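Local coordinates for rifamycin polyketide synthase (Amycolatopsis mediterranei, PDB 4LN9), which probably removes water from a polyketide intermediate, as the dehydratase domain of the terminal module of the rifamycin synthase, at residues A163-F167 with L294-D298. Residues are numbered along the deposited sequence; the frame is centred on the assembly and turned at random.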
# COMPACT_ATOMS: atom_id res chain seq x y z
N ALA A 163 -14.58 23.84 24.84
CA ALA A 163 -15.94 23.75 24.32
C ALA A 163 -16.63 25.12 24.36
O ALA A 163 -16.37 25.92 25.25
CB ALA A 163 -16.74 22.74 25.13
N ALA A 164 -17.50 25.38 23.39
CA ALA A 164 -18.22 26.65 23.37
C ALA A 164 -19.39 26.62 24.35
O ALA A 164 -19.58 27.55 25.14
CB ALA A 164 -18.70 26.97 21.97
N PHE A 165 -20.12 25.51 24.36
CA PHE A 165 -21.28 25.35 25.22
C PHE A 165 -20.86 25.11 26.67
O PHE A 165 -19.79 24.54 26.93
CB PHE A 165 -22.14 24.18 24.73
CG PHE A 165 -23.39 23.96 25.52
CD1 PHE A 165 -24.52 24.74 25.31
CD2 PHE A 165 -23.43 23.00 26.53
CE1 PHE A 165 -25.66 24.56 26.07
CE2 PHE A 165 -24.57 22.81 27.28
CZ PHE A 165 -25.69 23.59 27.05
N ASP A 166 -21.67 25.58 27.61
CA ASP A 166 -21.38 25.42 29.03
C ASP A 166 -21.77 24.03 29.54
O ASP A 166 -22.86 23.85 30.08
CB ASP A 166 -22.10 26.49 29.85
CG ASP A 166 -21.66 26.52 31.29
OD1 ASP A 166 -20.72 25.78 31.65
OD2 ASP A 166 -22.24 27.31 32.07
N PHE A 167 -20.86 23.07 29.39
CA PHE A 167 -21.15 21.69 29.78
C PHE A 167 -21.03 21.50 31.29
O PHE A 167 -21.43 20.47 31.83
CB PHE A 167 -20.22 20.72 29.03
CG PHE A 167 -20.62 20.46 27.61
CD1 PHE A 167 -21.62 19.54 27.32
CD2 PHE A 167 -20.00 21.12 26.56
CE1 PHE A 167 -21.99 19.28 26.01
CE2 PHE A 167 -20.36 20.86 25.25
CZ PHE A 167 -21.36 19.95 24.97
N LEU A 294 -22.69 18.90 16.27
CA LEU A 294 -22.37 18.18 17.49
C LEU A 294 -21.17 18.81 18.19
O LEU A 294 -20.23 19.25 17.54
CB LEU A 294 -22.11 16.70 17.20
CG LEU A 294 -21.48 15.86 18.32
CD1 LEU A 294 -22.47 15.64 19.45
CD2 LEU A 294 -20.97 14.54 17.78
N GLU A 295 -21.28 18.96 19.51
CA GLU A 295 -20.12 19.22 20.36
C GLU A 295 -20.17 18.24 21.52
O GLU A 295 -21.24 17.98 22.07
CB GLU A 295 -20.16 20.67 20.89
CG GLU A 295 -18.91 21.11 21.65
CD GLU A 295 -18.88 22.61 21.91
OE1 GLU A 295 -19.86 23.15 22.46
OE2 GLU A 295 -17.84 23.25 21.60
N ALA A 296 -19.04 17.60 21.81
CA ALA A 296 -18.99 16.61 22.88
C ALA A 296 -17.74 16.79 23.72
O ALA A 296 -16.68 17.14 23.20
CB ALA A 296 -19.06 15.20 22.31
N VAL A 297 -17.91 16.71 25.04
CA VAL A 297 -16.79 16.80 25.98
C VAL A 297 -16.67 15.52 26.80
O VAL A 297 -17.62 14.74 26.87
CB VAL A 297 -16.93 18.00 26.94
CG1 VAL A 297 -16.93 19.31 26.17
CG2 VAL A 297 -18.19 17.87 27.78
N ASP A 298 -15.49 15.27 27.36
CA ASP A 298 -15.35 14.17 28.32
C ASP A 298 -15.74 14.64 29.71
O ASP A 298 -16.16 15.78 29.89
CB ASP A 298 -13.92 13.60 28.30
CG ASP A 298 -12.87 14.64 28.66
OD1 ASP A 298 -13.17 15.55 29.46
OD2 ASP A 298 -11.72 14.49 28.20
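Glu295 reaches across from strand 291-297 and takes two consecutive backbone N-H groups of the loop 163-167 with its carboxylate. OE2 accepts the N-H of Ala164, N to OE2 2.8 Å, in a nearly straight bond (169°). OE1 accepts from Phe165, N to OE1 3.0 Å. Each oxygen is met on its syn side, and both donors stand somewhat out of the carboxylate plane. CG of Glu295 lies anti to the backbone N (chi1 -173°) and the chain stays extended to CD, which carries the acid group over to the loop. The CB atoms of Ala163, Ala164 and Phe165 all lie close to the carboxylate oxygens.

Phe167 packs next to this grip. Its ring plane is turned 69° from that of the carboxylate, and its CE2 comes to 3.6 Å from OE1 of Glu295. Val297, two residues along the strand, lays its CG2 over one face of the ring. This is a CH-pi contact, with CG2 3.9 Å from the ring centroid and displaced toward the rim. CG1 of Val297 touches both CD2 of Phe167 and CB of Ala163, at 3.6 Å from Ala163 CB. The opposite face of the Phe167 ring is covered by CD2 of Phe165, over its centre. The Phe165 ring also meets the ring of Phe216.

The contact ties the irregular link between strands 146-154 and 176-178 to a strand of the double hotdog fold. NH1 of Arg281, on the adjacent strand 279-285, gives a hydrogen bond to the carbonyl O of Phe167. Two hydrogen bonds, one to each oxygen, should fix the rotation of the carboxylate. The paired N-H donors probably help to stabilise its negative charge beside the ring of Phe167.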